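Local coordinates for putative vitamin-B12 independent methionine synthase family protein (Listeria monocytogenes, PDB 1YPX) that probably transfers a methyl group from 5-methyltetrahydropteroyltriglutamate to homocysteine without vitamin B12, with zinc as the likely metal cofactor, at residues A314-A319 / L328-Q333; L271-E276 / P283-T288; V4-A9 / K293-L298; V323-L328 / N362-E367; E307-I312 / L354-R359. All coordinates share one frame; numbering follows the deposited sequence.

Overall arrangement
The five contacts gather around the last strands of a TIM-barrel-like fold, where the N-terminal segment 4-9 also packs. Interaction 1 is the hub, its centre about 9 Å from those of interactions 2, 3 and 4 and about 10 Å from that of interaction 5. Strand 293-299 of interaction 3 runs between the strands of interactions 2 and 1, and L328 belongs to both interactions 1 and 4. Helix 310-322 carries interactions 1 and 5, and helix 347-364 carries 4 and 5. Interactions 2 and 5 are most distant, about 18 Å between centres. Interaction 2 holds a phosphate; its L271 side chain lies near H237, C239 and C334, a possible empty metal site consistent with a zinc-dependent family.

Interaction 1. Residues A314-A319 / L328-Q333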
# COMPACT_ATOMS: atom_id res chain seq x y z
N ALA A 314 7.27 -1.17 -24.42
CA ALA A 314 6.64 -0.13 -25.22
C ALA A 314 5.82 0.75 -24.29
O ALA A 314 5.95 1.98 -24.30
CB ALA A 314 5.75 -0.76 -26.30
N ARG A 315 4.97 0.09 -23.50
CA ARG A 315 4.09 0.75 -22.53
C ARG A 315 4.87 1.70 -21.61
O ARG A 315 4.44 2.84 -21.38
CB ARG A 315 3.36 -0.32 -21.71
CG ARG A 315 1.86 -0.10 -21.58
CD ARG A 315 1.08 -1.31 -22.08
NE ARG A 315 0.30 -1.02 -23.29
CZ ARG A 315 -0.74 -0.19 -23.33
NH1 ARG A 315 -1.15 0.44 -22.23
NH2 ARG A 315 -1.38 0.02 -24.48
N ILE A 316 5.99 1.23 -21.08
CA ILE A 316 6.82 2.08 -20.22
C ILE A 316 7.33 3.22 -21.11
O ILE A 316 7.17 4.39 -20.78
CB ILE A 316 8.01 1.30 -19.63
CG1 ILE A 316 7.49 0.16 -18.76
CG2 ILE A 316 8.89 2.22 -18.80
CD1 ILE A 316 8.50 -0.93 -18.52
N GLU A 317 7.93 2.85 -22.24
CA GLU A 317 8.44 3.80 -23.21
C GLU A 317 7.43 4.92 -23.44
O GLU A 317 7.77 6.10 -23.41
CB GLU A 317 8.74 3.08 -24.53
CG GLU A 317 8.89 3.96 -25.79
CD GLU A 317 7.59 4.13 -26.58
OE1 GLU A 317 6.90 3.11 -26.85
OE2 GLU A 317 7.25 5.29 -26.94
N GLU A 318 6.17 4.55 -23.64
CA GLU A 318 5.13 5.54 -23.87
C GLU A 318 5.06 6.47 -22.66
O GLU A 318 4.95 7.68 -22.81
CB GLU A 318 3.80 4.83 -24.08
CG GLU A 318 2.67 5.72 -24.58
CD GLU A 318 1.38 4.94 -24.70
OE1 GLU A 318 0.46 5.40 -25.42
OE2 GLU A 318 1.30 3.86 -24.07
N ALA A 319 5.12 5.89 -21.47
CA ALA A 319 5.06 6.65 -20.23
C ALA A 319 6.24 7.62 -20.12
O ALA A 319 6.08 8.76 -19.66
CB ALA A 319 5.03 5.71 -19.04
N LEU A 328 10.29 6.82 -13.08
CA LEU A 328 9.24 5.83 -13.25
C LEU A 328 9.73 4.51 -12.68
O LEU A 328 10.94 4.21 -12.67
CB LEU A 328 8.86 5.69 -14.74
CG LEU A 328 8.18 6.90 -15.43
CD1 LEU A 328 7.87 6.57 -16.89
CD2 LEU A 328 6.90 7.26 -14.70
N ARG A 329 8.79 3.72 -12.17
CA ARG A 329 9.11 2.42 -11.58
C ARG A 329 8.17 1.36 -12.13
O ARG A 329 7.13 1.68 -12.69
CB ARG A 329 8.99 2.47 -10.05
CG ARG A 329 10.23 3.00 -9.32
CD ARG A 329 10.57 4.40 -9.73
NE ARG A 329 11.75 4.92 -9.03
CZ ARG A 329 12.59 5.81 -9.56
NH1 ARG A 329 12.40 6.28 -10.78
NH2 ARG A 329 13.61 6.26 -8.86
N LEU A 330 8.56 0.10 -11.97
CA LEU A 330 7.81 -1.03 -12.46
C LEU A 330 7.41 -1.93 -11.29
O LEU A 330 8.01 -1.89 -10.22
CB LEU A 330 8.68 -1.80 -13.43
CG LEU A 330 8.09 -3.05 -14.08
CD1 LEU A 330 6.91 -2.66 -14.92
CD2 LEU A 330 9.16 -3.75 -14.92
N SER A 331 6.39 -2.75 -11.51
CA SER A 331 5.92 -3.66 -10.47
C SER A 331 4.77 -4.40 -11.05
O SER A 331 4.32 -4.09 -12.14
CB SER A 331 5.38 -2.89 -9.29
OG SER A 331 4.08 -2.43 -9.59
N PRO A 332 4.27 -5.40 -10.32
CA PRO A 332 3.12 -6.11 -10.88
C PRO A 332 1.90 -5.21 -10.58
O PRO A 332 2.02 -4.30 -9.76
CB PRO A 332 3.13 -7.45 -10.14
CG PRO A 332 3.87 -7.16 -8.86
CD PRO A 332 4.91 -6.15 -9.23
N GLN A 333 0.78 -5.42 -11.26
CA GLN A 333 -0.42 -4.58 -11.08
C GLN A 333 -0.94 -4.40 -9.65
O GLN A 333 -1.29 -3.28 -9.26
CB GLN A 333 -1.55 -5.08 -12.01
CG GLN A 333 -1.97 -6.53 -11.77
CD GLN A 333 -3.14 -6.97 -12.64
OE1 GLN A 333 -3.09 -6.86 -13.87
NE2 GLN A 333 -4.19 -7.48 -12.01
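With no ring or other flat group set between them, the aliphatic chains of I316 and A319 meet L328 and L330 directly. The flat guanidinium of R329 belongs to the other side of the strand. Its NH1 bonds to L328 O, which sits 26° out of the guanidinium plane, while its NE reaches P6 O. On the helix side, the methyl CB of A319 rests against L328 CD1 at 3.7 Å. L328 holds CG anti to its carbonyl carbon (chi1 -66°) and CD1 anti to CA, and this extended chain carries CD1 out to the helix. The contact belongs to a beta-alpha-beta unit of the TIM-barrel-like fold: helix 310-322, which follows strand 293-299, lies against the next parallel strand, 328-332. One turn back along the helix, I316 CD1 approaches L330 CD1 at 4.3 Å, a looser touch between methyl groups. L298 of strand 293-299 and I364 of helix 347-364 also pack on I316, and L360 on L330.

Interaction 2. Residues L271-E276 / P283-T288. With PO4 (phosphate ion), chain B.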
# COMPACT_ATOMS: atom_id res chain seq x y z
N LEU A 271 0.31 2.57 -9.34
CA LEU A 271 -0.82 2.59 -10.28
C LEU A 271 -0.87 1.31 -11.09
O LEU A 271 0.13 0.94 -11.70
CB LEU A 271 -0.65 3.75 -11.25
CG LEU A 271 -0.49 5.12 -10.61
CD1 LEU A 271 0.07 6.13 -11.63
CD2 LEU A 271 -1.85 5.54 -10.11
N GLU A 272 -2.02 0.64 -11.13
CA GLU A 272 -2.12 -0.60 -11.91
C GLU A 272 -2.80 -0.45 -13.29
O GLU A 272 -3.78 0.27 -13.43
CB GLU A 272 -2.82 -1.69 -11.10
CG GLU A 272 -4.25 -1.43 -10.70
CD GLU A 272 -4.94 -2.70 -10.24
OE1 GLU A 272 -5.01 -3.65 -11.05
OE2 GLU A 272 -5.40 -2.77 -9.09
N TYR A 273 -2.26 -1.14 -14.29
CA TYR A 273 -2.80 -1.06 -15.65
C TYR A 273 -3.04 -2.46 -16.26
O TYR A 273 -2.45 -3.46 -15.82
CB TYR A 273 -1.82 -0.28 -16.54
CG TYR A 273 -1.47 1.13 -16.07
CD1 TYR A 273 -2.31 2.22 -16.34
CD2 TYR A 273 -0.28 1.38 -15.37
CE1 TYR A 273 -1.96 3.53 -15.94
CE2 TYR A 273 0.07 2.66 -14.97
CZ TYR A 273 -0.77 3.74 -15.25
OH TYR A 273 -0.40 5.01 -14.85
N ASP A 274 -3.90 -2.53 -17.27
CA ASP A 274 -4.17 -3.81 -17.93
C ASP A 274 -3.25 -3.98 -19.13
O ASP A 274 -2.30 -3.21 -19.30
CB ASP A 274 -5.63 -3.89 -18.39
CG ASP A 274 -6.31 -5.21 -17.98
OD1 ASP A 274 -7.46 -5.45 -18.41
OD2 ASP A 274 -5.70 -5.99 -17.22
N ASN A 275 -3.52 -4.98 -19.95
CA ASN A 275 -2.71 -5.24 -21.14
C ASN A 275 -3.21 -4.38 -22.30
O ASN A 275 -2.42 -3.96 -23.15
CB ASN A 275 -2.79 -6.72 -21.52
CG ASN A 275 -1.47 -7.27 -22.03
OD1 ASN A 275 -0.91 -6.78 -23.01
ND2 ASN A 275 -0.96 -8.30 -21.35
N GLU A 276 -4.51 -4.12 -22.33
CA GLU A 276 -5.12 -3.29 -23.37
C GLU A 276 -5.56 -1.98 -22.73
O GLU A 276 -6.34 -1.99 -21.78
CB GLU A 276 -6.34 -3.97 -24.01
CG GLU A 276 -6.70 -3.43 -25.42
CD GLU A 276 -8.19 -3.60 -25.79
OE1 GLU A 276 -8.52 -3.43 -26.99
OE2 GLU A 276 -9.02 -3.87 -24.90
N PRO A 283 -2.72 11.01 -20.83
CA PRO A 283 -1.95 12.22 -20.54
C PRO A 283 -2.30 12.83 -19.18
O PRO A 283 -1.87 13.94 -18.84
CB PRO A 283 -2.31 13.15 -21.70
CG PRO A 283 -3.70 12.73 -22.05
CD PRO A 283 -3.61 11.22 -21.99
N LEU A 284 -3.08 12.08 -18.41
CA LEU A 284 -3.49 12.53 -17.09
C LEU A 284 -2.29 12.77 -16.18
O LEU A 284 -2.45 13.22 -15.04
CB LEU A 284 -4.45 11.51 -16.45
CG LEU A 284 -5.79 11.31 -17.16
CD1 LEU A 284 -6.47 12.67 -17.45
CD2 LEU A 284 -5.54 10.57 -18.44
N LYS A 285 -1.10 12.48 -16.68
CA LYS A 285 0.10 12.66 -15.88
C LYS A 285 0.37 14.14 -15.59
O LYS A 285 1.23 14.77 -16.21
CB LYS A 285 1.30 12.03 -16.58
CG LYS A 285 0.98 10.71 -17.28
CD LYS A 285 0.34 9.69 -16.35
CE LYS A 285 1.31 9.22 -15.29
NZ LYS A 285 0.60 8.42 -14.26
N TYR A 286 -0.38 14.68 -14.64
CA TYR A 286 -0.24 16.07 -14.22
C TYR A 286 0.91 16.16 -13.21
O TYR A 286 1.01 17.10 -12.43
CB TYR A 286 -1.54 16.56 -13.57
CG TYR A 286 -2.51 17.19 -14.54
CD1 TYR A 286 -3.06 16.46 -15.59
CD2 TYR A 286 -2.86 18.55 -14.41
CE1 TYR A 286 -3.95 17.06 -16.50
CE2 TYR A 286 -3.74 19.16 -15.31
CZ TYR A 286 -4.28 18.41 -16.35
OH TYR A 286 -5.17 19.00 -17.23
N VAL A 287 1.76 15.15 -13.24
CA VAL A 287 2.90 15.12 -12.34
C VAL A 287 4.00 16.04 -12.84
O VAL A 287 4.69 15.74 -13.81
CB VAL A 287 3.42 13.67 -12.17
CG1 VAL A 287 3.43 12.96 -13.52
CG2 VAL A 287 4.81 13.67 -11.55
N THR A 288 4.14 17.19 -12.18
CA THR A 288 5.15 18.16 -12.56
C THR A 288 6.32 18.10 -11.59
O THR A 288 7.41 18.60 -11.89
CB THR A 288 4.56 19.59 -12.56
OG1 THR A 288 3.77 19.79 -11.38
CG2 THR A 288 3.71 19.80 -13.80
P PO4 B . -2.58 7.20 -16.22
O1 PO4 B . -1.62 6.71 -17.15
O2 PO4 B . -3.87 6.53 -16.35
O3 PO4 B . -1.99 7.03 -14.75
O4 PO4 B . -2.80 8.70 -16.21
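Y273 and K285 are joined through a phosphate ion, and both donate to the same oxygen of it. The hydroxyl Y273 OH gives a hydrogen bond to phosphate O3 at 2.6 Å, and K285 NZ gives another to O3 at 3.0 Å; the two donors stand 3.6 Å apart, Y273 OH to K285 NZ. The phosphorus lies in the plane of the Y273 ring, off the corner formed by OH and CE1. K285 reaches the ion by folding: its chain bends at chi2 (-55°) and chi3 (-67°), from a residue that is itself the centre of an inverse gamma turn. In the TIM-barrel-like fold, L271 lies on a parallel strand and Y273 just beyond its end, while K285 comes from the loop leading to the next strand. The ion probably came from the crystallisation liquor; its negative charge would be partly balanced by the lysine. L271 and K285 approach tip to tip, with CD1 of L271 3.5 Å from NZ of K285. F261 makes a cation-pi contact with K285, and F281 an edge-to-face one with Y273.

Interaction 3. Residues V4-A9 / K293-L298; sequences VAPFYA and KIVLGL
A5 and P6 lie against K293 and V295 near the start of a parallel strand of the TIM-barrel-like fold, where the N-terminal segment also touches V233 and T235 of strand 233-238. Apolar packing is the whole of the direct contact. The P6 ring and the K293 chain cross obliquely, with P6 CD 3.3 Å from K293 CD and P6 CG 3.4 Å from K293 CG. CD of the lysine also meets A5, whose CB lies 3.4 Å from K293 CD. K293 sets CG between its backbone N and carbonyl carbon (chi1 49°) and bends again at chi3 and chi4, which carries its methylenes across the P6 ring and up to A5 CB. Polar interactions run to neighbours instead. The amino group of K293 bonds to D291 O, and the backbone of Y8 pairs with L330, tying residues 4-9 to strand 328-332 as well. Within the N-terminal segment, the carbonyl A5 O stands over the centre of the F7 ring, 3.6 Å above its plane. Further along the strand, V295 has CG2 anti to its carbonyl carbon, and this methyl meets P6 CB at 3.8 Å.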
# COMPACT_ATOMS: atom_id res chain seq x y z
N VAL A 4 16.09 4.79 -3.60
CA VAL A 4 15.71 5.22 -2.28
C VAL A 4 14.22 4.97 -2.02
O VAL A 4 13.86 4.04 -1.29
CB VAL A 4 16.08 6.72 -2.09
CG1 VAL A 4 15.69 7.50 -3.34
CG2 VAL A 4 15.37 7.29 -0.87
N ALA A 5 13.36 5.78 -2.62
CA ALA A 5 11.92 5.64 -2.46
C ALA A 5 11.51 4.33 -3.15
O ALA A 5 12.21 3.33 -3.00
CB ALA A 5 11.24 6.85 -3.08
N PRO A 6 10.37 4.30 -3.88
CA PRO A 6 10.10 3.00 -4.49
C PRO A 6 11.20 2.70 -5.50
O PRO A 6 11.63 3.59 -6.23
CB PRO A 6 8.73 3.20 -5.14
CG PRO A 6 8.75 4.65 -5.47
CD PRO A 6 9.30 5.25 -4.22
N PHE A 7 11.68 1.46 -5.53
CA PHE A 7 12.75 1.06 -6.45
C PHE A 7 12.24 0.68 -7.83
O PHE A 7 11.07 0.31 -7.98
CB PHE A 7 13.53 -0.13 -5.87
CG PHE A 7 13.71 -0.06 -4.39
CD1 PHE A 7 12.81 -0.69 -3.55
CD2 PHE A 7 14.74 0.70 -3.84
CE1 PHE A 7 12.91 -0.55 -2.17
CE2 PHE A 7 14.86 0.86 -2.46
CZ PHE A 7 13.94 0.23 -1.63
N TYR A 8 13.13 0.74 -8.82
CA TYR A 8 12.76 0.39 -10.19
C TYR A 8 11.99 -0.93 -10.22
O TYR A 8 11.07 -1.07 -11.02
CB TYR A 8 14.01 0.29 -11.05
CG TYR A 8 14.81 1.57 -11.09
CD1 TYR A 8 14.24 2.76 -11.55
CD2 TYR A 8 16.13 1.60 -10.69
CE1 TYR A 8 14.98 3.93 -11.60
CE2 TYR A 8 16.88 2.76 -10.74
CZ TYR A 8 16.30 3.92 -11.19
OH TYR A 8 17.06 5.06 -11.25
N ALA A 9 12.40 -1.88 -9.39
CA ALA A 9 11.70 -3.16 -9.29
C ALA A 9 11.16 -3.18 -7.87
O ALA A 9 11.90 -3.45 -6.91
CB ALA A 9 12.65 -4.33 -9.51
N LYS A 293 7.71 9.99 -8.09
CA LYS A 293 7.87 8.79 -8.90
C LYS A 293 6.61 7.96 -8.90
O LYS A 293 6.01 7.75 -7.85
CB LYS A 293 9.07 7.98 -8.41
CG LYS A 293 9.08 7.74 -6.91
CD LYS A 293 10.48 7.39 -6.39
CE LYS A 293 11.42 8.60 -6.41
NZ LYS A 293 10.98 9.70 -5.52
N ILE A 294 6.19 7.50 -10.07
CA ILE A 294 4.98 6.68 -10.17
C ILE A 294 5.30 5.27 -10.67
O ILE A 294 5.81 5.07 -11.77
CB ILE A 294 3.90 7.34 -11.10
CG1 ILE A 294 4.27 7.16 -12.55
CG2 ILE A 294 3.72 8.82 -10.79
CD1 ILE A 294 3.45 6.09 -13.19
N VAL A 295 5.02 4.29 -9.84
CA VAL A 295 5.27 2.91 -10.20
C VAL A 295 4.16 2.45 -11.14
O VAL A 295 2.98 2.71 -10.88
CB VAL A 295 5.31 2.05 -8.94
CG1 VAL A 295 5.72 0.62 -9.27
CG2 VAL A 295 6.25 2.68 -7.94
N LEU A 296 4.56 1.79 -12.22
CA LEU A 296 3.65 1.28 -13.25
C LEU A 296 3.44 -0.22 -13.04
O LEU A 296 4.37 -1.02 -13.21
CB LEU A 296 4.25 1.52 -14.65
CG LEU A 296 4.55 2.97 -15.08
CD1 LEU A 296 5.54 2.97 -16.25
CD2 LEU A 296 3.26 3.67 -15.47
N GLY A 297 2.22 -0.61 -12.67
CA GLY A 297 1.94 -2.02 -12.44
C GLY A 297 1.55 -2.70 -13.73
O GLY A 297 0.38 -2.97 -13.96
N LEU A 298 2.55 -2.97 -14.56
CA LEU A 298 2.32 -3.60 -15.86
C LEU A 298 2.42 -5.12 -15.86
O LEU A 298 2.20 -5.74 -16.90
CB LEU A 298 3.32 -3.04 -16.88
CG LEU A 298 3.50 -1.53 -16.85
CD1 LEU A 298 4.45 -1.09 -17.96
CD2 LEU A 298 2.15 -0.86 -17.00

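Interaction 4. Residues V323-L328 / N362-E367; sequences VPLSQL and NDIWGE
The indole of W365 is gripped at its edge by L325 O, where helix 347-364, the last of the TIM-barrel-like fold, gives way to the C-terminal tail. NE1 of W365 donates to L325 O at 3.0 Å with an N-H...O angle of 148°; the oxygen lies close to the ring plane. L328 O stands obliquely to the indole, 3.3 Å from W365 CE2, while CG2 of the adjacent I364 lies over the ring centre. With CG anti to its backbone N (chi1 -175°), L325 brings that carbon to 3.5 Å from W365 NE1, and its CD1 touches I364 CG2 at 4.3 Å. Further out, a short 3-10 turn at 325-326 positions the acceptor: Q327 N bonds to P324 O and L328 N to L325 O. The ring of Y8 stacks on W365, and I316 packs against both L325 and I364. L325 O therefore serves two donors, L328 N and W365 NE1, which reach it from opposite faces of its carbonyl plane.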
# COMPACT_ATOMS: atom_id res chain seq x y z
N VAL A 323 6.31 11.52 -18.88
CA VAL A 323 7.06 11.81 -17.66
C VAL A 323 8.40 11.09 -17.71
O VAL A 323 8.45 9.87 -17.90
CB VAL A 323 6.29 11.32 -16.43
CG1 VAL A 323 5.01 12.12 -16.26
CG2 VAL A 323 5.97 9.85 -16.58
N PRO A 324 9.51 11.82 -17.51
CA PRO A 324 10.85 11.23 -17.56
C PRO A 324 11.04 9.83 -16.97
O PRO A 324 10.58 9.53 -15.86
CB PRO A 324 11.74 12.30 -16.88
CG PRO A 324 10.79 13.17 -16.12
CD PRO A 324 9.55 13.19 -16.99
N LEU A 325 11.72 8.97 -17.73
CA LEU A 325 11.97 7.59 -17.32
C LEU A 325 12.73 7.58 -15.99
O LEU A 325 12.67 6.62 -15.22
CB LEU A 325 12.80 6.87 -18.40
CG LEU A 325 13.10 5.37 -18.28
CD1 LEU A 325 11.86 4.54 -18.61
CD2 LEU A 325 14.23 5.02 -19.23
N SER A 326 13.45 8.68 -15.74
CA SER A 326 14.24 8.84 -14.52
C SER A 326 13.38 8.70 -13.26
O SER A 326 13.87 8.31 -12.20
CB SER A 326 14.92 10.22 -14.51
OG SER A 326 13.96 11.26 -14.62
N GLN A 327 12.09 9.00 -13.39
CA GLN A 327 11.20 8.92 -12.25
C GLN A 327 10.05 7.95 -12.42
O GLN A 327 8.94 8.21 -11.97
CB GLN A 327 10.67 10.31 -11.89
CG GLN A 327 10.29 11.17 -13.09
CD GLN A 327 9.80 12.54 -12.69
OE1 GLN A 327 8.79 12.66 -12.00
NE2 GLN A 327 10.50 13.58 -13.13
N LEU A 328 10.29 6.82 -13.08
CA LEU A 328 9.24 5.83 -13.25
C LEU A 328 9.73 4.51 -12.68
O LEU A 328 10.94 4.21 -12.67
CB LEU A 328 8.86 5.69 -14.74
CG LEU A 328 8.18 6.90 -15.43
CD1 LEU A 328 7.87 6.57 -16.89
CD2 LEU A 328 6.90 7.26 -14.70
N ASN A 362 15.89 -4.07 -14.53
CA ASN A 362 17.33 -4.00 -14.60
C ASN A 362 17.77 -3.58 -15.99
O ASN A 362 18.50 -2.59 -16.14
CB ASN A 362 17.96 -5.33 -14.21
CG ASN A 362 19.47 -5.24 -14.12
OD1 ASN A 362 20.01 -4.33 -13.47
ND2 ASN A 362 20.17 -6.16 -14.77
N ASP A 363 17.34 -4.31 -17.01
CA ASP A 363 17.74 -3.95 -18.36
C ASP A 363 17.05 -2.67 -18.87
O ASP A 363 17.40 -2.16 -19.93
CB ASP A 363 17.54 -5.12 -19.34
CG ASP A 363 16.11 -5.59 -19.41
OD1 ASP A 363 15.20 -4.73 -19.40
OD2 ASP A 363 15.90 -6.83 -19.50
N ILE A 364 16.08 -2.15 -18.11
CA ILE A 364 15.41 -0.92 -18.52
C ILE A 364 16.02 0.25 -17.78
O ILE A 364 16.37 1.26 -18.38
CB ILE A 364 13.90 -0.91 -18.23
CG1 ILE A 364 13.18 -1.85 -19.19
CG2 ILE A 364 13.33 0.50 -18.39
CD1 ILE A 364 11.70 -1.89 -18.99
N TRP A 365 16.13 0.11 -16.47
CA TRP A 365 16.70 1.18 -15.66
C TRP A 365 18.18 0.92 -15.37
O TRP A 365 18.63 -0.23 -15.34
CB TRP A 365 15.88 1.33 -14.38
CG TRP A 365 14.54 2.03 -14.66
CD1 TRP A 365 14.36 3.36 -14.95
CD2 TRP A 365 13.24 1.42 -14.76
NE1 TRP A 365 13.03 3.61 -15.23
CE2 TRP A 365 12.32 2.45 -15.11
CE3 TRP A 365 12.76 0.12 -14.58
CZ2 TRP A 365 10.96 2.20 -15.29
CZ3 TRP A 365 11.40 -0.13 -14.76
CH2 TRP A 365 10.51 0.92 -15.12
N GLY A 366 18.93 1.99 -15.18
CA GLY A 366 20.35 1.84 -14.91
C GLY A 366 21.20 2.29 -16.10
O GLY A 366 21.72 1.47 -16.86
N GLU A 367 21.32 3.61 -16.25
CA GLU A 367 22.09 4.20 -17.33
C GLU A 367 23.27 4.95 -16.72
O GLU A 367 23.30 5.06 -15.47
CB GLU A 367 21.21 5.14 -18.15
CG GLU A 367 19.97 4.46 -18.75
CD GLU A 367 20.33 3.22 -19.57
OE1 GLU A 367 21.09 3.35 -20.56
OE2 GLU A 367 19.85 2.12 -19.21

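Interaction 5. Residues E307-I312 / L354-R359; sequences EDEAAI and LRYVVR
Y356 pushes its phenol between E307, E309 and I312, and its ring edge overlaps the side chain of E307. OE1 of E307 lies in the plane of the ring, 3.2 Å from Y356 CE1, while the carboxylate is turned 81° to that plane. The glutamate thus meets the tyrosine at a C-H edge. With CG anti to its backbone N (chi1 -171°), Y356 directs its hydroxyl at the chain just ahead of helix 310-322. There Y356 OH stands 2.9 Å from E307 O and 3.3 Å from D308 O, the latter at best a weak hydrogen bond. E309 flanks the hydroxyl, its CB 3.6 Å from Y356 OH, and the methyl I312 CD1 comes obliquely to within 4.0 Å of Y356 CE1. The charged ends of the two glutamates are engaged by other residues: OE2 of E307 forms a salt bridge with K353 and a hydrogen bond with T300, and OE2 of E309 forms a salt bridge with K313. Along its own helix, Y356 puts CD2 over one face of the R359 guanidinium, 3.4 Å above the plane and toward its rim. The contact lies at the surface, and it joins two helices of the outer layer of a TIM-barrel-like fold, the entry to helix 310-322 and the middle of helix 347-364.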
# COMPACT_ATOMS: atom_id res chain seq x y z
N GLU A 307 3.37 -13.45 -20.37
CA GLU A 307 3.06 -12.08 -20.73
C GLU A 307 4.17 -11.40 -21.54
O GLU A 307 5.32 -11.32 -21.10
CB GLU A 307 2.78 -11.26 -19.48
CG GLU A 307 3.87 -11.32 -18.42
CD GLU A 307 3.60 -10.35 -17.30
OE1 GLU A 307 4.26 -9.29 -17.24
OE2 GLU A 307 2.70 -10.63 -16.49
N ASP A 308 3.79 -10.88 -22.71
CA ASP A 308 4.71 -10.21 -23.63
C ASP A 308 5.73 -9.34 -22.91
O ASP A 308 5.47 -8.85 -21.81
CB ASP A 308 3.95 -9.35 -24.66
CG ASP A 308 2.43 -9.49 -24.56
OD1 ASP A 308 1.92 -10.63 -24.59
OD2 ASP A 308 1.74 -8.44 -24.46
N GLU A 309 6.88 -9.16 -23.53
CA GLU A 309 7.94 -8.34 -22.94
C GLU A 309 8.01 -7.02 -23.69
O GLU A 309 8.17 -5.95 -23.09
CB GLU A 309 9.28 -9.06 -23.04
CG GLU A 309 10.42 -8.33 -22.37
CD GLU A 309 11.74 -9.07 -22.49
OE1 GLU A 309 11.74 -10.31 -22.33
OE2 GLU A 309 12.78 -8.40 -22.73
N ALA A 310 7.90 -7.11 -25.01
CA ALA A 310 7.96 -5.95 -25.89
C ALA A 310 6.80 -5.00 -25.59
O ALA A 310 6.92 -3.79 -25.77
CB ALA A 310 7.91 -6.41 -27.34
N ALA A 311 5.68 -5.56 -25.14
CA ALA A 311 4.51 -4.77 -24.81
C ALA A 311 4.81 -3.86 -23.62
O ALA A 311 4.60 -2.65 -23.68
CB ALA A 311 3.33 -5.68 -24.49
N ILE A 312 5.32 -4.45 -22.53
CA ILE A 312 5.67 -3.72 -21.31
C ILE A 312 6.70 -2.62 -21.60
O ILE A 312 6.54 -1.48 -21.15
CB ILE A 312 6.25 -4.67 -20.24
CG1 ILE A 312 5.19 -5.70 -19.82
CG2 ILE A 312 6.72 -3.88 -19.04
CD1 ILE A 312 5.76 -6.93 -19.11
N LEU A 354 8.06 -12.07 -10.13
CA LEU A 354 8.84 -11.07 -9.40
C LEU A 354 10.24 -10.93 -9.96
O LEU A 354 10.74 -9.82 -10.13
CB LEU A 354 8.92 -11.42 -7.91
CG LEU A 354 7.69 -11.10 -7.05
CD1 LEU A 354 7.96 -11.47 -5.60
CD2 LEU A 354 7.35 -9.63 -7.18
N ARG A 355 10.87 -12.06 -10.27
CA ARG A 355 12.20 -12.07 -10.84
C ARG A 355 12.05 -11.41 -12.21
O ARG A 355 12.99 -10.80 -12.74
CB ARG A 355 12.70 -13.51 -10.99
CG ARG A 355 12.15 -14.46 -9.93
CD ARG A 355 12.80 -15.85 -10.00
NE ARG A 355 14.06 -15.90 -9.26
CZ ARG A 355 14.23 -16.58 -8.13
NH1 ARG A 355 15.42 -16.58 -7.51
NH2 ARG A 355 13.21 -17.27 -7.62
N TYR A 356 10.86 -11.53 -12.78
CA TYR A 356 10.57 -10.94 -14.08
C TYR A 356 10.60 -9.40 -13.93
O TYR A 356 11.12 -8.69 -14.80
CB TYR A 356 9.20 -11.41 -14.57
CG TYR A 356 8.87 -11.04 -16.00
CD1 TYR A 356 7.60 -10.57 -16.32
CD2 TYR A 356 9.79 -11.21 -17.04
CE1 TYR A 356 7.25 -10.28 -17.63
CE2 TYR A 356 9.44 -10.93 -18.36
CZ TYR A 356 8.16 -10.46 -18.64
OH TYR A 356 7.78 -10.20 -19.94
N VAL A 357 10.04 -8.91 -12.83
CA VAL A 357 10.04 -7.48 -12.54
C VAL A 357 11.49 -7.03 -12.32
O VAL A 357 11.91 -5.99 -12.81
CB VAL A 357 9.23 -7.18 -11.26
CG1 VAL A 357 9.44 -5.72 -10.85
CG2 VAL A 357 7.74 -7.46 -11.49
N VAL A 358 12.26 -7.83 -11.58
CA VAL A 358 13.66 -7.52 -11.31
C VAL A 358 14.52 -7.48 -12.57
O VAL A 358 15.42 -6.65 -12.69
CB VAL A 358 14.31 -8.54 -10.33
CG1 VAL A 358 15.80 -8.23 -10.18
CG2 VAL A 358 13.62 -8.50 -8.96
N ARG A 359 14.27 -8.40 -13.49
CA ARG A 359 15.03 -8.48 -14.73
C ARG A 359 14.69 -7.32 -15.64
O ARG A 359 15.57 -6.61 -16.14
CB ARG A 359 14.70 -9.80 -15.43
CG ARG A 359 15.47 -10.10 -16.71
CD ARG A 359 14.79 -11.30 -17.36
NE ARG A 359 14.16 -12.12 -16.32
CZ ARG A 359 13.16 -12.97 -16.54
NH1 ARG A 359 12.65 -13.66 -15.52
NH2 ARG A 359 12.68 -13.11 -17.77